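Heme-binding protein A / AI-2 binding protein A (Helicobacter pylori SS1, PDB 6OFQ) binds peptides in the periplasm, here a four-residue one, and probably hands them to a partner ABC transporter for uptake. Local coordinates at residues Glu262-Thr267 with Pro508-Val513; Val32-Arg37 with Val244-Pro249. All coordinates share one frame; numbering follows the deposited sequence.

Contact 1 (Glu262-Thr267 with Pro508-Val513); sequences EIMLMT and PHLSKV
Two backbone hydrogen bonds flank the place where L265 comes up against H509. On one side L510 N donates to M264 O (2.9 Å), tilted 30° from the carbonyl plane; on the other M266 N meets P508 O at 3.1 Å, with a C=O...N angle of 173°. P508 has no N-H, but its carbonyl still serves. L510 O takes V513 N, closing the type I turn L510-V513, and on the opposite face of its plane H509 ND1 at 2.8 Å. With CG between the backbone N and the carbonyl carbon (chi1 58°), the imidazole is held back over its own chain, turned so that L510 O lies near the ring plane at ND1. NE2 bonds D286 while ND1 donates, a pairing consistent with a protonated ring. The single bridge between L265 and H509 joins edge strand 265-266 of the five-stranded mixed sheet to strand 497-510 of the seven-stranded sheet, consistent with a return between the two lobes of a periplasmic binding protein. The apolar contacts gather round M264, whose unbranched chain crosses both L510 and V513 at about a right angle: CG lies 3.8 Å from L510 CD1 and CB 4.0 Å from V513 CG2. L265 CD1 rests on H509 CB at 3.6 Å. M266 CG crosses the puckered ring of P508 obliquely, 4.2 Å from its CD, while I263 O and M266 O are buried without a polar partner.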
loop_
_atom_site.group_PDB
_atom_site.type_symbol
_atom_site.label_atom_id
_atom_site.label_comp_id
_atom_site.label_asym_id
_atom_site.label_seq_id
_atom_site.Cartn_x
_atom_site.Cartn_y
_atom_site.Cartn_z
ATOM N N GLU A 262 -3.267 15.563 22.735
ATOM C CA GLU A 262 -3.325 16.437 21.586
ATOM C C GLU A 262 -3.727 15.667 20.333
ATOM O O GLU A 262 -4.313 16.188 19.378
ATOM C CB GLU A 262 -1.918 17.060 21.427
ATOM C CG GLU A 262 -1.705 18.006 20.286
ATOM C CD GLU A 262 -0.278 18.531 20.187
ATOM O OE1 GLU A 262 0.194 18.939 21.296
ATOM O OE2 GLU A 262 0.258 18.440 19.043
ATOM N N ILE A 263 -3.246 14.429 20.273
ATOM C CA ILE A 263 -3.747 13.537 19.199
ATOM C C ILE A 263 -4.286 12.299 19.913
ATOM O O ILE A 263 -4.058 12.060 21.101
ATOM C CB ILE A 263 -2.668 13.177 18.148
ATOM C CG1 ILE A 263 -1.525 12.366 18.748
ATOM C CG2 ILE A 263 -2.155 14.471 17.540
ATOM C CD1 ILE A 263 -1.550 10.927 18.395
ATOM N N MET A 264 -5.039 11.446 19.212
ATOM C CA MET A 264 -5.857 10.398 19.811
ATOM C C MET A 264 -5.533 8.985 19.327
ATOM O O MET A 264 -5.924 8.012 19.969
ATOM C CB MET A 264 -7.334 10.677 19.610
ATOM C CG MET A 264 -7.773 12.027 20.175
ATOM S SD MET A 264 -9.293 12.657 19.458
ATOM C CE MET A 264 -10.480 11.508 20.052
ATOM N N LEU A 265 -4.904 8.881 18.169
ATOM C CA LEU A 265 -4.640 7.584 17.525
ATOM C C LEU A 265 -3.460 7.890 16.608
ATOM O O LEU A 265 -3.462 8.900 15.908
ATOM C CB LEU A 265 -5.877 7.122 16.749
ATOM C CG LEU A 265 -5.814 6.082 15.627
ATOM C CD1 LEU A 265 -5.537 4.797 16.297
ATOM C CD2 LEU A 265 -7.167 5.956 14.954
ATOM N N MET A 266 -2.473 7.007 16.576
ATOM C CA MET A 266 -1.287 7.245 15.748
ATOM C C MET A 266 -0.713 5.980 15.134
ATOM O O MET A 266 -0.750 4.901 15.723
ATOM C CB MET A 266 -0.171 7.992 16.474
ATOM C CG MET A 266 0.163 7.334 17.772
ATOM S SD MET A 266 1.676 7.903 18.591
ATOM C CE MET A 266 3.025 7.186 17.643
ATOM N N THR A 267 -0.124 6.142 13.954
ATOM C CA THR A 267 0.651 5.067 13.351
ATOM C C THR A 267 2.124 5.395 13.546
ATOM O O THR A 267 2.529 6.550 13.820
ATOM C CB THR A 267 0.283 4.896 11.853
ATOM O OG1 THR A 267 0.510 6.143 11.174
ATOM C CG2 THR A 267 -1.187 4.395 11.774
ATOM N N PRO A 508 -0.786 2.697 18.876
ATOM C CA PRO A 508 -1.234 3.306 20.139
ATOM C C PRO A 508 -2.387 4.288 19.992
ATOM O O PRO A 508 -2.490 4.995 18.975
ATOM C CB PRO A 508 0.008 4.120 20.547
ATOM C CG PRO A 508 1.150 3.617 19.721
ATOM C CD PRO A 508 0.512 3.201 18.417
ATOM N N HIS A 509 -3.329 4.238 20.927
ATOM C CA HIS A 509 -4.430 5.170 20.905
ATOM C C HIS A 509 -4.979 5.378 22.284
ATOM O O HIS A 509 -4.684 4.642 23.213
ATOM C CB HIS A 509 -5.527 4.711 19.937
ATOM C CG HIS A 509 -6.081 3.373 20.257
ATOM N ND1 HIS A 509 -7.137 3.155 21.115
ATOM C CD2 HIS A 509 -5.678 2.144 19.866
ATOM C CE1 HIS A 509 -7.410 1.867 21.182
ATOM N NE2 HIS A 509 -6.515 1.233 20.454
ATOM N N LEU A 510 -5.737 6.461 22.431
ATOM C CA LEU A 510 -6.486 6.609 23.675
ATOM C C LEU A 510 -7.534 5.514 23.889
ATOM O O LEU A 510 -8.118 5.027 22.907
ATOM C CB LEU A 510 -7.119 8.019 23.768
ATOM C CG LEU A 510 -6.199 9.182 23.592
ATOM C CD1 LEU A 510 -6.960 10.485 23.555
ATOM C CD2 LEU A 510 -5.152 9.281 24.682
ATOM N N SER A 511 -7.738 5.128 25.146
ATOM C CA SER A 511 -8.727 4.099 25.480
ATOM C C SER A 511 -10.134 4.413 25.020
ATOM O O SER A 511 -10.870 3.486 24.654
ATOM C CB SER A 511 -8.720 3.798 26.980
ATOM O OG SER A 511 -9.037 4.972 27.702
ATOM N N LYS A 512 -10.477 5.708 24.964
ATOM C CA LYS A 512 -11.817 6.105 24.522
ATOM C C LYS A 512 -12.032 5.858 23.032
ATOM O O LYS A 512 -13.157 5.898 22.561
ATOM C CB LYS A 512 -12.093 7.617 24.730
ATOM C CG LYS A 512 -11.274 8.575 23.868
ATOM C CD LYS A 512 -11.521 10.109 23.877
ATOM C CE LYS A 512 -10.726 10.676 25.010
ATOM N NZ LYS A 512 -11.006 12.134 25.211
ATOM N N VAL A 513 -10.978 5.683 22.249
ATOM C CA VAL A 513 -11.131 5.464 20.799
ATOM C C VAL A 513 -11.387 3.959 20.577
ATOM O O VAL A 513 -10.535 3.137 20.891
ATOM C CB VAL A 513 -9.891 5.945 20.012
ATOM C CG1 VAL A 513 -10.038 5.606 18.525
ATOM C CG2 VAL A 513 -9.655 7.433 20.239
#

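Contact 2 (Val32-Arg37 with Val244-Pro249); sequences VLVFAR and VVRTIP
A water accepts from R37 NH2 at 3.1 Å, in the plane of the guanidinium at its edge, is hydrogen-bonded to T247 OG1 at 2.8 Å and probably donates to V245 O, also at 2.8 Å. R37 CG lies between the backbone N and the carbonyl carbon (chi1 51°), and a bend at chi2 folds the chain back across strand 244-247, bringing the guanidinium over V245 CG1, 3.6 Å from NH2; NH1 forms a salt bridge with E53. F35 shares this side of the sheet, its CD1 4.0 Å from V245 CG1, the two side by side beneath V56 of helix 52-61. On the other side V34 CG1 supports the aliphatic part of R246, 3.8 Å from CD, while small A36 meets I248 CD1. That same CD1 lies over the centre of the R246 guanidinium, whose NH1 forms a salt bridge with E262. Beta-branched V34, V244 and V245 suit the extended backbone. Five hydrogen bonds zigzag between the strands, the shortest from R246 N to F35 O (2.8 Å). Such a ladder, with strand directions about 27° apart, is typical of neighbouring parallel strands in the helix-flanked sheet of a periplasmic binding protein lobe.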
loop_
_atom_site.group_PDB
_atom_site.type_symbol
_atom_site.label_atom_id
_atom_site.label_comp_id
_atom_site.label_asym_id
_atom_site.label_seq_id
_atom_site.Cartn_x
_atom_site.Cartn_y
_atom_site.Cartn_z
ATOM N N VAL A 32 -14.892 14.273 17.272
ATOM C CA VAL A 32 -13.744 14.560 16.441
ATOM C C VAL A 32 -12.621 13.590 16.788
ATOM O O VAL A 32 -12.195 13.473 17.935
ATOM C CB VAL A 32 -13.256 16.012 16.567
ATOM C CG1 VAL A 32 -12.062 16.325 15.682
ATOM C CG2 VAL A 32 -14.381 17.021 16.515
ATOM N N LEU A 33 -12.097 12.936 15.755
ATOM C CA LEU A 33 -10.932 12.071 15.911
ATOM C C LEU A 33 -9.714 12.761 15.341
ATOM O O LEU A 33 -9.746 13.254 14.214
ATOM C CB LEU A 33 -11.148 10.755 15.158
ATOM C CG LEU A 33 -9.938 9.815 15.097
ATOM C CD1 LEU A 33 -9.668 9.183 16.439
ATOM C CD2 LEU A 33 -10.104 8.708 14.065
ATOM N N VAL A 34 -8.666 12.853 16.153
ATOM C CA VAL A 34 -7.352 13.400 15.707
ATOM C C VAL A 34 -6.393 12.229 15.526
ATOM O O VAL A 34 -6.008 11.594 16.520
ATOM C CB VAL A 34 -6.782 14.459 16.656
ATOM C CG1 VAL A 34 -5.540 15.062 16.014
ATOM C CG2 VAL A 34 -7.779 15.589 16.838
ATOM N N PHE A 35 -6.061 11.930 14.279
ATOM C CA PHE A 35 -5.181 10.818 13.898
ATOM C C PHE A 35 -3.858 11.480 13.534
ATOM O O PHE A 35 -3.862 12.494 12.834
ATOM C CB PHE A 35 -5.789 10.167 12.669
ATOM C CG PHE A 35 -5.016 9.063 12.023
ATOM C CD1 PHE A 35 -4.089 9.308 11.035
ATOM C CD2 PHE A 35 -5.262 7.742 12.300
ATOM C CE1 PHE A 35 -3.411 8.265 10.414
ATOM C CE2 PHE A 35 -4.614 6.686 11.676
ATOM C CZ PHE A 35 -3.663 6.969 10.723
ATOM N N ALA A 36 -2.759 10.877 13.938
ATOM C CA ALA A 36 -1.461 11.410 13.549
ATOM C C ALA A 36 -0.609 10.306 12.937
ATOM O O ALA A 36 -0.627 9.138 13.299
ATOM C CB ALA A 36 -0.747 12.003 14.774
ATOM N N ARG A 37 0.252 10.761 12.027
ATOM C CA ARG A 37 1.099 9.915 11.227
ATOM C C ARG A 37 2.332 10.667 10.801
ATOM O O ARG A 37 2.465 11.878 10.988
ATOM C CB ARG A 37 0.303 9.329 10.072
ATOM C CG ARG A 37 -0.486 10.316 9.229
ATOM C CD ARG A 37 0.363 11.162 8.299
ATOM N NE ARG A 37 -0.394 12.029 7.386
ATOM C CZ ARG A 37 -1.081 11.662 6.309
ATOM N NH1 ARG A 37 -1.117 10.386 6.026
ATOM N NH2 ARG A 37 -1.782 12.512 5.620
ATOM N N VAL A 244 -9.364 14.793 11.822
ATOM C CA VAL A 244 -8.189 15.601 11.528
ATOM C C VAL A 244 -7.039 14.611 11.384
ATOM O O VAL A 244 -6.677 13.927 12.340
ATOM C CB VAL A 244 -7.940 16.668 12.592
ATOM C CG1 VAL A 244 -6.808 17.560 12.165
ATOM C CG2 VAL A 244 -9.148 17.518 12.860
ATOM N N VAL A 245 -6.426 14.603 10.206
ATOM C CA VAL A 245 -5.293 13.738 9.921
ATOM C C VAL A 245 -4.061 14.637 9.958
ATOM O O VAL A 245 -3.844 15.410 9.012
ATOM C CB VAL A 245 -5.436 13.032 8.555
ATOM C CG1 VAL A 245 -4.212 12.156 8.256
ATOM C CG2 VAL A 245 -6.703 12.202 8.526
ATOM N N ARG A 246 -3.300 14.527 11.054
ATOM C CA ARG A 246 -2.124 15.346 11.248
ATOM C C ARG A 246 -0.863 14.621 10.821
ATOM O O ARG A 246 -0.676 13.415 11.004
ATOM C CB ARG A 246 -1.992 15.707 12.726
ATOM C CG ARG A 246 -3.093 16.658 13.203
ATOM C CD ARG A 246 -2.878 17.344 14.557
ATOM N NE ARG A 246 -1.609 18.052 14.538
ATOM C CZ ARG A 246 -0.921 18.418 15.623
ATOM N NH1 ARG A 246 -1.421 18.209 16.813
ATOM N NH2 ARG A 246 0.289 18.989 15.479
ATOM N N THR A 247 0.054 15.410 10.275
ATOM C CA THR A 247 1.427 14.991 10.026
ATOM C C THR A 247 2.363 15.512 11.093
ATOM O O THR A 247 2.499 16.717 11.212
ATOM C CB THR A 247 1.904 15.401 8.631
ATOM O OG1 THR A 247 1.054 14.832 7.598
ATOM C CG2 THR A 247 3.327 14.927 8.357
ATOM N N ILE A 248 2.940 14.619 11.887
ATOM C CA ILE A 248 3.911 14.953 12.962
ATOM C C ILE A 248 5.064 14.021 12.683
ATOM O O ILE A 248 5.050 12.835 12.996
ATOM C CB ILE A 248 3.322 14.628 14.352
ATOM C CG1 ILE A 248 2.076 15.467 14.569
ATOM C CG2 ILE A 248 4.356 14.888 15.458
ATOM C CD1 ILE A 248 1.364 15.252 15.874
ATOM N N PRO A 249 6.124 14.555 12.061
ATOM C CA PRO A 249 7.137 13.675 11.503
ATOM C C PRO A 249 7.993 12.923 12.484
ATOM O O PRO A 249 8.352 11.759 12.250
ATOM C CB PRO A 249 8.005 14.588 10.602
ATOM C CG PRO A 249 7.140 15.759 10.342
ATOM C CD PRO A 249 6.152 15.885 11.461
HETATM O O HOH W 1 -1.701 15.140 7.222
#

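From the N terminus, strand 32-37 comes first, and strand 242-247 pairs with it much later in the sequence; their pairing, contact 2, closes a loop of 206 residues. The chain then runs through helix 251-259 and returns as strand 265-266 on the other flank of strand 32-37, a beta-alpha-beta crossover that skips over that strand. From there contact 1 opens and is closed only 240 residues later, when 508-513 arrives from the seven-stranded sheet. The loops lie in series, neither nested nor crossing. Between the two contacts, a salt bridge from E262 to R246 and a probable hydrogen bond from M264 N to V34 O continue the connection across the five-stranded sheet.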